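MHC class I-like protein MILL2 (Mus musculus, PDB 6A97) binds to heparan sulfate proteoglycans on the surface of fibroblasts, as a GPI-anchored member of the MHC class I family. Local coordinates at residues Thr22-Arg30 / Leu42-Glu50; Asn225-Leu233 / Gln244-Ile252. All coordinates share one frame; numbering follows the deposited sequence.

Interaction 1 (Thr22-Arg30 / Leu42-Glu50)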
ATOM      1  N   THR A  22      -5.710 -20.062   2.233  1.00 74.75           N
ATOM      2  CA  THR A  22      -5.640 -19.898   3.681  1.00 76.42           C
ATOM      3  C   THR A  22      -6.847 -19.123   4.222  1.00 74.91           C
ATOM      4  O   THR A  22      -7.273 -18.121   3.646  1.00 73.73           O
ATOM      5  CB  THR A  22      -4.330 -19.193   4.102  1.00 72.64           C
ATOM      6  OG1 THR A  22      -4.312 -19.007   5.522  1.00 78.23           O
ATOM      7  CG2 THR A  22      -4.182 -17.847   3.402  1.00 73.46           C
ATOM      8  N   HIS A  23      -7.405 -19.602   5.330  1.00 67.98           N
ATOM      9  CA  HIS A  23      -8.603 -18.993   5.898  1.00 60.37           C
ATOM     10  C   HIS A  23      -8.546 -18.945   7.418  1.00 55.73           C
ATOM     11  O   HIS A  23      -7.855 -19.745   8.048  1.00 56.91           O
ATOM     12  CB  HIS A  23      -9.851 -19.754   5.450  1.00 51.28           C
ATOM     13  CG  HIS A  23     -10.036 -19.784   3.967  1.00 56.48           C
ATOM     14  ND1 HIS A  23     -10.580 -18.730   3.264  1.00 62.42           N
ATOM     15  CD2 HIS A  23      -9.750 -20.739   3.051  1.00 57.62           C
ATOM     16  CE1 HIS A  23     -10.625 -19.036   1.980  1.00 65.79           C
ATOM     17  NE2 HIS A  23     -10.126 -20.250   1.825  1.00 65.79           N
ATOM     18  N   THR A  24      -9.284 -18.006   8.000  1.00 48.56           N
ATOM     19  CA  THR A  24      -9.284 -17.828   9.445  1.00 49.36           C
ATOM     20  C   THR A  24     -10.698 -17.726  10.013  1.00 47.50           C
ATOM     21  O   THR A  24     -11.569 -17.064   9.441  1.00 49.14           O
ATOM     22  CB  THR A  24      -8.489 -16.571   9.852  1.00 53.58           C
ATOM     23  OG1 THR A  24      -7.186 -16.615   9.258  1.00 70.42           O
ATOM     24  CG2 THR A  24      -8.341 -16.494  11.364  1.00 57.01           C
ATOM     25  N   LEU A  25     -10.916 -18.402  11.134  1.00 37.87           N
ATOM     26  CA  LEU A  25     -12.145 -18.267  11.905  1.00 38.71           C
ATOM     27  C   LEU A  25     -11.788 -17.655  13.249  1.00 42.51           C
ATOM     28  O   LEU A  25     -10.918 -18.167  13.948  1.00 41.47           O
ATOM     29  CB  LEU A  25     -12.833 -19.618  12.092  1.00 43.84           C
ATOM     30  CG  LEU A  25     -13.949 -19.689  13.139  1.00 47.15           C
ATOM     31  CD1 LEU A  25     -15.053 -18.697  12.820  1.00 47.83           C
ATOM     32  CD2 LEU A  25     -14.513 -21.101  13.241  1.00 40.07           C
ATOM     33  N   ARG A  26     -12.441 -16.555  13.606  1.00 36.80           N
ATOM     34  CA  ARG A  26     -12.121 -15.868  14.852  1.00 36.41           C
ATOM     35  C   ARG A  26     -13.371 -15.508  15.642  1.00 38.07           C
ATOM     36  O   ARG A  26     -14.312 -14.927  15.104  1.00 34.75           O
ATOM     37  CB  ARG A  26     -11.308 -14.601  14.580  1.00 31.33           C
ATOM     38  CG  ARG A  26     -10.942 -13.824  15.843  1.00 35.22           C
ATOM     39  CD  ARG A  26     -10.193 -12.540  15.501  1.00 46.44           C
ATOM     40  NE  ARG A  26      -8.920 -12.802  14.833  1.00 60.56           N
ATOM     41  CZ  ARG A  26      -7.747 -12.900  15.458  1.00 68.89           C
ATOM     42  NH1 ARG A  26      -6.642 -13.137  14.762  1.00 68.49           N
ATOM     43  NH2 ARG A  26      -7.676 -12.759  16.775  1.00 60.96           N
ATOM     44  N   TYR A  27     -13.363 -15.864  16.921  1.00 34.21           N
ATOM     45  CA  TYR A  27     -14.423 -15.503  17.850  1.00 34.23           C
ATOM     46  C   TYR A  27     -13.931 -14.368  18.722  1.00 39.23           C
ATOM     47  O   TYR A  27     -12.941 -14.530  19.435  1.00 40.54           O
ATOM     48  CB  TYR A  27     -14.814 -16.685  18.743  1.00 30.94           C
ATOM     49  CG  TYR A  27     -15.279 -17.932  18.028  1.00 37.12           C
ATOM     50  CD1 TYR A  27     -14.362 -18.825  17.479  1.00 42.26           C
ATOM     51  CD2 TYR A  27     -16.635 -18.243  17.942  1.00 38.50           C
ATOM     52  CE1 TYR A  27     -14.779 -19.981  16.845  1.00 37.69           C
ATOM     53  CE2 TYR A  27     -17.065 -19.398  17.308  1.00 44.86           C
ATOM     54  CZ  TYR A  27     -16.134 -20.262  16.761  1.00 45.18           C
ATOM     55  OH  TYR A  27     -16.550 -21.412  16.127  1.00 45.38           O
ATOM     56  N   ASN A  28     -14.595 -13.219  18.658  1.00 30.05           N
ATOM     57  CA  ASN A  28     -14.317 -12.136  19.590  1.00 28.56           C
ATOM     58  C   ASN A  28     -15.401 -12.104  20.660  1.00 38.67           C
ATOM     59  O   ASN A  28     -16.561 -11.796  20.375  1.00 36.77           O
ATOM     60  CB  ASN A  28     -14.223 -10.794  18.863  1.00 35.29           C
ATOM     61  CG  ASN A  28     -12.844 -10.557  18.269  1.00 44.06           C
ATOM     62  OD1 ASN A  28     -12.001 -11.448  18.268  1.00 37.70           O
ATOM     63  ND2 ASN A  28     -12.611  -9.355  17.763  1.00 40.23           N
ATOM     64  N   VAL A  29     -15.019 -12.446  21.886  1.00 33.53           N
ATOM     65  CA  VAL A  29     -15.970 -12.584  22.981  1.00 36.63           C
ATOM     66  C   VAL A  29     -15.736 -11.508  24.027  1.00 38.52           C
ATOM     67  O   VAL A  29     -14.592 -11.202  24.374  1.00 37.65           O
ATOM     68  CB  VAL A  29     -15.861 -13.975  23.654  1.00 34.38           C
ATOM     69  CG1 VAL A  29     -16.887 -14.125  24.763  1.00 31.36           C
ATOM     70  CG2 VAL A  29     -16.019 -15.087  22.628  1.00 35.81           C
ATOM     71  N   ARG A  30     -16.815 -10.931  24.538  1.00 34.67           N
ATOM     72  CA  ARG A  30     -16.691  -9.964  25.619  1.00 31.42           C
ATOM     73  C   ARG A  30     -17.849 -10.077  26.606  1.00 30.97           C
ATOM     74  O   ARG A  30     -19.002 -10.185  26.199  1.00 33.23           O
ATOM     75  CB  ARG A  30     -16.618  -8.547  25.056  1.00 37.88           C
ATOM     76  CG  ARG A  30     -16.736  -7.469  26.108  1.00 45.63           C
ATOM     77  CD  ARG A  30     -16.341  -6.119  25.553  1.00 43.98           C
ATOM     78  NE  ARG A  30     -17.190  -5.725  24.435  1.00 40.89           N
ATOM     79  CZ  ARG A  30     -18.261  -4.945  24.550  1.00 42.40           C
ATOM     80  NH1 ARG A  30     -18.613  -4.471  25.740  1.00 43.27           N
ATOM     81  NH2 ARG A  30     -18.972  -4.629  23.473  1.00 35.73           N
ATOM     82  N   LEU A  42     -22.894 -12.289  27.515  1.00 37.81           N
ATOM     83  CA  LEU A  42     -21.761 -12.255  26.601  1.00 40.03           C
ATOM     84  C   LEU A  42     -22.134 -11.686  25.245  1.00 40.31           C
ATOM     85  O   LEU A  42     -23.236 -11.924  24.747  1.00 39.23           O
ATOM     86  CB  LEU A  42     -21.190 -13.665  26.410  1.00 41.11           C
ATOM     87  CG  LEU A  42     -20.641 -14.410  27.630  1.00 41.85           C
ATOM     88  CD1 LEU A  42     -20.242 -15.827  27.233  1.00 41.64           C
ATOM     89  CD2 LEU A  42     -19.447 -13.661  28.238  1.00 32.23           C
ATOM     90  N   LEU A  43     -21.208 -10.942  24.646  1.00 36.28           N
ATOM     91  CA  LEU A  43     -21.313 -10.576  23.239  1.00 36.08           C
ATOM     92  C   LEU A  43     -20.340 -11.435  22.451  1.00 35.81           C
ATOM     93  O   LEU A  43     -19.139 -11.437  22.724  1.00 34.73           O
ATOM     94  CB  LEU A  43     -21.021  -9.090  23.010  1.00 35.90           C
ATOM     95  CG  LEU A  43     -20.915  -8.655  21.540  1.00 36.85           C
ATOM     96  CD1 LEU A  43     -22.235  -8.878  20.769  1.00 33.18           C
ATOM     97  CD2 LEU A  43     -20.482  -7.200  21.435  1.00 37.95           C
ATOM     98  N   VAL A  44     -20.858 -12.187  21.488  1.00 35.63           N
ATOM     99  CA  VAL A  44     -20.010 -13.037  20.671  1.00 31.09           C
ATOM    100  C   VAL A  44     -20.096 -12.591  19.223  1.00 31.94           C
ATOM    101  O   VAL A  44     -21.185 -12.523  18.648  1.00 37.91           O
ATOM    102  CB  VAL A  44     -20.405 -14.533  20.773  1.00 32.79           C
ATOM    103  CG1 VAL A  44     -19.410 -15.390  20.002  1.00 32.64           C
ATOM    104  CG2 VAL A  44     -20.486 -14.982  22.235  1.00 32.65           C
ATOM    105  N   LEU A  45     -18.943 -12.275  18.649  1.00 33.24           N
ATOM    106  CA  LEU A  45     -18.848 -11.870  17.256  1.00 31.76           C
ATOM    107  C   LEU A  45     -17.947 -12.845  16.524  1.00 35.60           C
ATOM    108  O   LEU A  45     -16.832 -13.133  16.973  1.00 36.13           O
ATOM    109  CB  LEU A  45     -18.302 -10.446  17.133  1.00 30.32           C
ATOM    110  CG  LEU A  45     -19.115  -9.342  17.809  1.00 34.77           C
ATOM    111  CD1 LEU A  45     -18.379  -8.014  17.743  1.00 37.07           C
ATOM    112  CD2 LEU A  45     -20.483  -9.227  17.158  1.00 38.27           C
ATOM    113  N   ILE A  46     -18.428 -13.354  15.397  1.00 32.31           N
ATOM    114  CA  ILE A  46     -17.687 -14.354  14.644  1.00 31.48           C
ATOM    115  C   ILE A  46     -17.224 -13.800  13.303  1.00 41.45           C
ATOM    116  O   ILE A  46     -18.033 -13.308  12.509  1.00 37.48           O
ATOM    117  CB  ILE A  46     -18.537 -15.610  14.408  1.00 34.37           C
ATOM    118  CG1 ILE A  46     -18.830 -16.308  15.737  1.00 42.07           C
ATOM    119  CG2 ILE A  46     -17.834 -16.561  13.467  1.00 37.99           C
ATOM    120  CD1 ILE A  46     -19.516 -17.640  15.570  1.00 45.32           C
ATOM    121  N   TYR A  47     -15.917 -13.880  13.063  1.00 43.92           N
ATOM    122  CA  TYR A  47     -15.311 -13.380  11.835  1.00 39.53           C
ATOM    123  C   TYR A  47     -14.747 -14.506  10.978  1.00 43.42           C
ATOM    124  O   TYR A  47     -13.992 -15.347  11.464  1.00 43.30           O
ATOM    125  CB  TYR A  47     -14.192 -12.383  12.153  1.00 36.88           C
ATOM    126  CG  TYR A  47     -14.666 -11.147  12.876  1.00 35.15           C
ATOM    127  CD1 TYR A  47     -14.903  -9.968  12.183  1.00 34.09           C
ATOM    128  CD2 TYR A  47     -14.895 -11.166  14.250  1.00 30.13           C
ATOM    129  CE1 TYR A  47     -15.341  -8.836  12.833  1.00 37.46           C
ATOM    130  CE2 TYR A  47     -15.340 -10.039  14.912  1.00 28.48           C
ATOM    131  CZ  TYR A  47     -15.562  -8.878  14.193  1.00 34.93           C
ATOM    132  OH  TYR A  47     -16.001  -7.752  14.836  1.00 40.24           O
ATOM    133  N   VAL A  48     -15.118 -14.518   9.703  1.00 41.37           N
ATOM    134  CA  VAL A  48     -14.493 -15.410   8.737  1.00 42.30           C
ATOM    135  C   VAL A  48     -13.671 -14.577   7.763  1.00 48.97           C
ATOM    136  O   VAL A  48     -14.210 -13.701   7.080  1.00 39.47           O
ATOM    137  CB  VAL A  48     -15.523 -16.243   7.959  1.00 45.20           C
ATOM    138  CG1 VAL A  48     -14.815 -17.299   7.117  1.00 45.21           C
ATOM    139  CG2 VAL A  48     -16.503 -16.895   8.915  1.00 41.16           C
ATOM    140  N   ASP A  49     -12.366 -14.843   7.724  1.00 48.76           N
ATOM    141  CA  ASP A  49     -11.436 -14.100   6.879  1.00 47.48           C
ATOM    142  C   ASP A  49     -11.559 -12.602   7.136  1.00 46.65           C
ATOM    143  O   ASP A  49     -11.618 -11.802   6.202  1.00 51.16           O
ATOM    144  CB  ASP A  49     -11.674 -14.429   5.402  1.00 50.99           C
ATOM    145  CG  ASP A  49     -11.436 -15.901   5.093  1.00 61.65           C
ATOM    146  OD1 ASP A  49     -10.670 -16.550   5.838  1.00 67.13           O
ATOM    147  OD2 ASP A  49     -12.016 -16.411   4.112  1.00 64.97           O
ATOM    148  N   GLU A  50     -11.613 -12.255   8.423  1.00 41.78           N
ATOM    149  CA  GLU A  50     -11.696 -10.879   8.923  1.00 44.49           C
ATOM    150  C   GLU A  50     -13.051 -10.199   8.680  1.00 40.27           C
ATOM    151  O   GLU A  50     -13.230  -9.043   9.056  1.00 40.18           O
ATOM    152  CB  GLU A  50     -10.581 -10.007   8.322  1.00 53.40           C
ATOM    153  CG  GLU A  50      -9.198 -10.651   8.313  1.00 57.48           C
ATOM    154  CD  GLU A  50      -8.706 -10.993   9.700  1.00 71.64           C
ATOM    155  OE1 GLU A  50      -8.039 -12.040   9.851  1.00 78.30           O
ATOM    156  OE2 GLU A  50      -8.982 -10.217  10.638  1.00 79.40           O
TER
HETATM  157  O   HOH W   1     -11.452 -14.145  10.689  1.00 35.97           O
HETATM  158  O   HOH W   2      -9.180 -13.215  11.888  1.00 61.07           O
HETATM  159  O   HOH W   3     -17.417  -9.479  21.408  1.00 33.84           O
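His23 and Asp49 clasp one end of an antiparallel beta hairpin whose strands, 23-31 and 42-48, lie in the middle of the sheet that floors the alpha-1/alpha-2 platform of the MHC class I fold. Between them the two strands illustrate how such a floor serves two masters: alternate residues turn to opposite faces, one beneath the platform helices, the other against the chain of another protein.

Asp49 can be followed outward. Its CB carries CG beside its own backbone N (chi1 -62°), which swings the carboxylate back to strand 23-31 and sets CG 3.5 Å from His23 ND1. OD1 packs against His23 CB and takes the backbone N of Thr24 at 3.0 Å, nearly head-on to its C-O bond. OD2 is met on its syn side by ND1 of His23 at 2.9 Å, with an N-H...O angle of 160° and the oxygen close to the imidazole plane. The two bonds fix the rotation of the carboxylate. The backbone N of Asp49 in turn reaches Thr24 O, and paired bonds follow at Arg26-Tyr47, Asn28-Leu45 and Arg30-Leu43.

On the helix side, Ile46 runs alongside Tyr27, its CD1 3.5 Å from Tyr27 CE2, while its CG2 branch meets Leu25 CD1 at 3.6 Å. Helices 75-96 and 171-193 cover this layer through Leu86 and Tyr189, among others. On the reverse face the Asn28 side chain meets that of Tyr47 at about a right angle, ND2 4.0 Å from CE2, with the planes 57° apart; Thr116 OG1 bonds both Asn28 OD1 and Arg26 NH2, and Tyr47 OH bonds a polar side chain of another protein's chain. Nearby, a water accepts from Arg26 NE and donates to Glu50 OE1 at 2.6 Å.

Interaction 2 (Asn225-Leu233 / Gln244-Ile252)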
ATOM      1  N   ASN A 225     -14.614   0.935  -2.696  1.00 48.40           N
ATOM      2  CA  ASN A 225     -15.099  -0.338  -3.215  1.00 41.84           C
ATOM      3  C   ASN A 225     -14.044  -1.421  -3.165  1.00 44.58           C
ATOM      4  O   ASN A 225     -13.912  -2.213  -4.097  1.00 50.96           O
ATOM      5  CB  ASN A 225     -15.603  -0.174  -4.653  1.00 51.82           C
ATOM      6  CG  ASN A 225     -16.721  -1.139  -4.991  1.00 64.80           C
ATOM      7  OD1 ASN A 225     -17.618  -1.369  -4.182  1.00 64.96           O
ATOM      8  ND2 ASN A 225     -16.674  -1.708  -6.192  1.00 69.00           N
ATOM      9  N   LEU A 226     -13.279  -1.441  -2.080  1.00 43.74           N
ATOM     10  CA  LEU A 226     -12.317  -2.504  -1.848  1.00 47.89           C
ATOM     11  C   LEU A 226     -13.061  -3.706  -1.276  1.00 54.39           C
ATOM     12  O   LEU A 226     -13.811  -3.567  -0.310  1.00 47.47           O
ATOM     13  CB  LEU A 226     -11.207  -2.032  -0.901  1.00 41.96           C
ATOM     14  CG  LEU A 226     -10.565  -0.706  -1.320  1.00 51.27           C
ATOM     15  CD1 LEU A 226      -9.562  -0.225  -0.289  1.00 49.38           C
ATOM     16  CD2 LEU A 226      -9.919  -0.834  -2.695  1.00 49.85           C
ATOM     17  N   TYR A 227     -12.862  -4.877  -1.875  1.00 59.37           N
ATOM     18  CA  TYR A 227     -13.607  -6.073  -1.484  1.00 60.37           C
ATOM     19  C   TYR A 227     -13.034  -6.722  -0.226  1.00 60.24           C
ATOM     20  O   TYR A 227     -13.741  -7.425   0.494  1.00 64.83           O
ATOM     21  CB  TYR A 227     -13.626  -7.087  -2.631  1.00 63.85           C
ATOM     22  N   THR A 228     -11.750  -6.494   0.027  1.00 58.43           N
ATOM     23  CA  THR A 228     -11.107  -6.994   1.238  1.00 53.79           C
ATOM     24  C   THR A 228     -10.457  -5.841   1.990  1.00 55.89           C
ATOM     25  O   THR A 228     -10.513  -4.692   1.548  1.00 51.85           O
ATOM     26  CB  THR A 228     -10.046  -8.069   0.930  1.00 62.73           C
ATOM     27  OG1 THR A 228      -8.934  -7.472   0.252  1.00 67.63           O
ATOM     28  CG2 THR A 228     -10.637  -9.174   0.064  1.00 66.05           C
ATOM     29  N   ARG A 229      -9.838  -6.150   3.127  1.00 47.82           N
ATOM     30  CA  ARG A 229      -9.241  -5.125   3.976  1.00 57.61           C
ATOM     31  C   ARG A 229      -7.761  -4.894   3.680  1.00 61.45           C
ATOM     32  O   ARG A 229      -7.031  -4.368   4.520  1.00 69.04           O
ATOM     33  CB  ARG A 229      -9.417  -5.500   5.448  1.00 66.29           C
ATOM     34  CG  ARG A 229     -10.859  -5.489   5.915  1.00 66.36           C
ATOM     35  CD  ARG A 229     -11.014  -6.230   7.226  1.00 63.88           C
ATOM     36  NE  ARG A 229     -12.405  -6.270   7.663  1.00 66.21           N
ATOM     37  CZ  ARG A 229     -12.851  -5.694   8.772  1.00 71.99           C
ATOM     38  NH1 ARG A 229     -12.011  -5.042   9.565  1.00 67.53           N
ATOM     39  NH2 ARG A 229     -14.135  -5.779   9.092  1.00 70.76           N
ATOM     40  N   GLU A 230      -7.320  -5.280   2.489  1.00 54.55           N
ATOM     41  CA  GLU A 230      -5.919  -5.113   2.117  1.00 56.31           C
ATOM     42  C   GLU A 230      -5.765  -4.212   0.900  1.00 56.82           C
ATOM     43  O   GLU A 230      -6.356  -4.463  -0.151  1.00 59.47           O
ATOM     44  CB  GLU A 230      -5.270  -6.469   1.845  1.00 60.05           C
ATOM     45  CG  GLU A 230      -5.232  -7.380   3.058  1.00 74.43           C
ATOM     46  CD  GLU A 230      -4.573  -8.714   2.761  1.00 86.48           C
ATOM     47  OE1 GLU A 230      -5.061  -9.431   1.859  1.00 90.38           O
ATOM     48  OE2 GLU A 230      -3.569  -9.044   3.429  1.00 91.76           O
ATOM     49  N   ALA A 231      -4.965  -3.161   1.057  1.00 43.68           N
ATOM     50  CA  ALA A 231      -4.716  -2.215  -0.023  1.00 39.41           C
ATOM     51  C   ALA A 231      -3.513  -1.342   0.300  1.00 41.89           C
ATOM     52  O   ALA A 231      -3.150  -1.168   1.465  1.00 36.87           O
ATOM     53  CB  ALA A 231      -5.943  -1.354  -0.271  1.00 40.02           C
ATOM     54  N   THR A 232      -2.884  -0.807  -0.739  1.00 36.58           N
ATOM     55  CA  THR A 232      -1.828   0.175  -0.546  1.00 37.58           C
ATOM     56  C   THR A 232      -2.083   1.383  -1.427  1.00 39.01           C
ATOM     57  O   THR A 232      -2.482   1.250  -2.588  1.00 40.13           O
ATOM     58  CB  THR A 232      -0.425  -0.398  -0.862  1.00 46.54           C
ATOM     59  OG1 THR A 232      -0.354  -0.771  -2.242  1.00 59.07           O
ATOM     60  CG2 THR A 232      -0.121  -1.608   0.004  1.00 49.67           C
ATOM     61  N   LEU A 233      -1.871   2.563  -0.856  1.00 40.37           N
ATOM     62  CA  LEU A 233      -1.938   3.811  -1.599  1.00 39.71           C
ATOM     63  C   LEU A 233      -0.582   4.488  -1.523  1.00 40.71           C
ATOM     64  O   LEU A 233       0.041   4.526  -0.461  1.00 42.09           O
ATOM     65  CB  LEU A 233      -3.019   4.737  -1.044  1.00 40.41           C
ATOM     66  CG  LEU A 233      -4.478   4.420  -1.364  1.00 40.62           C
ATOM     67  CD1 LEU A 233      -5.388   5.338  -0.571  1.00 45.59           C
ATOM     68  CD2 LEU A 233      -4.744   4.569  -2.861  1.00 42.10           C
ATOM     69  N   GLN A 244       3.488   6.869   1.336  1.00 51.37           N
ATOM     70  CA  GLN A 244       3.026   5.510   1.106  1.00 55.12           C
ATOM     71  C   GLN A 244       2.309   4.992   2.346  1.00 51.51           C
ATOM     72  O   GLN A 244       2.774   5.186   3.466  1.00 55.76           O
ATOM     73  CB  GLN A 244       4.208   4.602   0.742  1.00 49.41           C
ATOM     74  CG  GLN A 244       3.839   3.217   0.213  1.00 56.84           C
ATOM     75  CD  GLN A 244       3.426   2.246   1.309  1.00 68.74           C
ATOM     76  OE1 GLN A 244       3.846   2.375   2.460  1.00 76.56           O
ATOM     77  NE2 GLN A 244       2.600   1.268   0.953  1.00 65.59           N
ATOM     78  N   LYS A 245       1.171   4.339   2.141  1.00 41.34           N
ATOM     79  CA  LYS A 245       0.460   3.705   3.243  1.00 48.62           C
ATOM     80  C   LYS A 245      -0.089   2.345   2.838  1.00 48.00           C
ATOM     81  O   LYS A 245      -0.737   2.205   1.798  1.00 45.90           O
ATOM     82  CB  LYS A 245      -0.676   4.602   3.742  1.00 54.90           C
ATOM     83  CG  LYS A 245      -0.250   5.602   4.805  1.00 64.97           C
ATOM     84  CD  LYS A 245      -1.288   6.694   4.996  1.00 71.38           C
ATOM     85  CE  LYS A 245      -0.778   7.790   5.920  1.00 76.51           C
ATOM     86  NZ  LYS A 245      -1.166   7.534   7.339  1.00 84.36           N
ATOM     87  N   THR A 246       0.194   1.346   3.664  1.00 49.09           N
ATOM     88  CA  THR A 246      -0.377   0.017   3.499  1.00 55.55           C
ATOM     89  C   THR A 246      -1.523  -0.166   4.487  1.00 56.26           C
ATOM     90  O   THR A 246      -1.343  -0.018   5.695  1.00 51.81           O
ATOM     91  CB  THR A 246       0.679  -1.085   3.710  1.00 55.38           C
ATOM     92  OG1 THR A 246       1.710  -0.952   2.726  1.00 58.51           O
ATOM     93  CG2 THR A 246       0.047  -2.467   3.596  1.00 52.76           C
ATOM     94  N   PHE A 247      -2.705  -0.476   3.972  1.00 58.67           N
ATOM     95  CA  PHE A 247      -3.873  -0.630   4.826  1.00 54.97           C
ATOM     96  C   PHE A 247      -4.162  -2.102   5.082  1.00 58.79           C
ATOM     97  O   PHE A 247      -4.085  -2.931   4.174  1.00 57.24           O
ATOM     98  CB  PHE A 247      -5.090   0.058   4.201  1.00 41.92           C
ATOM     99  CG  PHE A 247      -4.912   1.537   4.014  1.00 40.74           C
ATOM    100  CD1 PHE A 247      -4.335   2.038   2.855  1.00 41.97           C
ATOM    101  CD2 PHE A 247      -5.304   2.426   5.002  1.00 41.26           C
ATOM    102  CE1 PHE A 247      -4.163   3.402   2.684  1.00 40.30           C
ATOM    103  CE2 PHE A 247      -5.134   3.790   4.836  1.00 41.76           C
ATOM    104  CZ  PHE A 247      -4.562   4.279   3.675  1.00 40.87           C
ATOM    105  N   ARG A 248      -4.486  -2.417   6.331  1.00 58.33           N
ATOM    106  CA  ARG A 248      -4.782  -3.788   6.720  1.00 60.55           C
ATOM    107  C   ARG A 248      -6.067  -3.842   7.539  1.00 59.40           C
ATOM    108  O   ARG A 248      -6.750  -2.830   7.702  1.00 61.10           O
ATOM    109  CB  ARG A 248      -3.613  -4.388   7.505  1.00 58.22           C
ATOM    110  CG  ARG A 248      -2.360  -4.592   6.665  1.00 66.13           C
ATOM    111  CD  ARG A 248      -1.215  -5.163   7.486  1.00 72.81           C
ATOM    112  NE  ARG A 248      -0.000  -5.319   6.688  1.00 74.66           N
ATOM    113  CZ  ARG A 248       0.968  -4.409   6.613  1.00 76.27           C
ATOM    114  NH1 ARG A 248       0.869  -3.272   7.288  1.00 71.72           N
ATOM    115  NH2 ARG A 248       2.038  -4.638   5.863  1.00 82.38           N
ATOM    116  N   SER A 249      -6.379  -5.030   8.051  1.00 54.06           N
ATOM    117  CA  SER A 249      -7.637  -5.305   8.745  1.00 64.93           C
ATOM    118  C   SER A 249      -8.058  -4.244   9.765  1.00 64.90           C
ATOM    119  O   SER A 249      -9.246  -3.964   9.919  1.00 69.06           O
ATOM    120  CB  SER A 249      -7.549  -6.664   9.446  1.00 69.85           C
ATOM    121  OG  SER A 249      -8.703  -6.913  10.229  1.00 78.52           O
ATOM    122  N   GLU A 250      -7.086  -3.644  10.446  1.00 60.71           N
ATOM    123  CA  GLU A 250      -7.392  -2.761  11.565  1.00 63.71           C
ATOM    124  C   GLU A 250      -7.125  -1.280  11.292  1.00 67.20           C
ATOM    125  O   GLU A 250      -7.262  -0.450  12.191  1.00 70.55           O
ATOM    126  CB  GLU A 250      -6.601  -3.210  12.795  1.00 65.13           C
ATOM    127  CG  GLU A 250      -7.187  -4.441  13.474  1.00 73.20           C
ATOM    128  CD  GLU A 250      -6.242  -5.067  14.485  1.00 71.77           C
ATOM    129  OE1 GLU A 250      -5.192  -4.456  14.779  1.00 74.19           O
ATOM    130  OE2 GLU A 250      -6.557  -6.168  14.990  1.00 70.65           O
ATOM    131  N   THR A 251      -6.750  -0.948  10.061  1.00 62.87           N
ATOM    132  CA  THR A 251      -6.468   0.444   9.711  1.00 61.34           C
ATOM    133  C   THR A 251      -7.294   0.922   8.519  1.00 60.52           C
ATOM    134  O   THR A 251      -7.453   2.123   8.307  1.00 75.49           O
ATOM    135  CB  THR A 251      -4.979   0.653   9.391  1.00 62.34           C
ATOM    136  OG1 THR A 251      -4.565  -0.296   8.401  1.00 61.45           O
ATOM    137  CG2 THR A 251      -4.135   0.476  10.644  1.00 63.83           C
ATOM    138  N   ILE A 252      -7.810  -0.021   7.738  1.00 54.53           N
ATOM    139  CA  ILE A 252      -8.642   0.315   6.589  1.00 51.70           C
ATOM    140  C   ILE A 252     -10.029   0.778   7.057  1.00 43.93           C
ATOM    141  O   ILE A 252     -10.505   0.368   8.117  1.00 45.25           O
ATOM    142  CB  ILE A 252      -8.764  -0.886   5.621  1.00 52.70           C
ATOM    143  CG1 ILE A 252      -8.998  -0.407   4.186  1.00 49.76           C
ATOM    144  CG2 ILE A 252      -9.844  -1.865   6.080  1.00 54.58           C
ATOM    145  CD1 ILE A 252      -8.790  -1.487   3.144  1.00 39.95           C
TER
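Ile252 and Arg229 meet at the open end of a beta hairpin, where the chain enters and leaves it, in the immunoglobulin C1-set domain, alpha-3 in class I nomenclature. Strands 231-237 and 240-247 form this hairpin, and 240-247 is an edge strand of its four-stranded sheet within the chain. The contact therefore exemplifies a two-sided edge, close-packed inside the sandwich and more exposed outside.

The tight part gathers round Ile252. Its CG1 branch, anti to the backbone N (chi1 -152°), brings CD1 to 3.7 Å from Leu226 CD1, while CG2 lies 3.7 Å from Arg229 CB. Further along the same interior, Leu233 crosses Phe247 at a slant, CD1 approaching CE1 at 4.0 Å, and strand 260-268 closes over the pair with Val264. Ala231 and Phe247 exchange a pair of backbone hydrogen bonds, N to O in both directions.

The outward face is polar and more exposed, though still close where Thr232 CG2 meets Thr246 OG1 at 3.3 Å, the two threonines projecting together from neighbouring strands. That hydroxyl oxygen also accepts from Gln244 NE2 at 3.0 Å, in the amide plane, which steadies an exposed glutamine beside Thr232 CB. Beyond it the Arg248 guanidinium spreads one face over Thr246 CG2. Past the hairpin, Arg248 O accepts from the backbone N of both Thr251 and Ile252, turning the chain back toward 225-233.

At the end of the hairpin facing the platform, Arg229 reaches out straight. Its NE forms a salt bridge with Glu51 of the platform, and its NH1 donates at 3.0 Å to a lone pair of Ser249 O, which lies in the guanidinium plane, though the bond is bent (N-H...O 140°).

How the interactions relate
Both interactions are antiparallel hairpins, but they hold different elements. Interaction 1 lies mid-sheet in the platform and is largely buried, bonded along its whole length and flanked by helices and a partner chain. Interaction 2 sits at a sheet edge of the alpha-3 domain; its ladder is short, and loops with a buried aliphatic cluster take over where pairing stops, while charged and hydroxyl side chains line its outer surface. Although their centres are 19 Å apart, the two touch at the domain junction: Glu50, ending the segment 42-50, brings its O to 3.2 Å from Arg229 NE, and its OE2 makes a weak hydrogen bond to Ser249 OG.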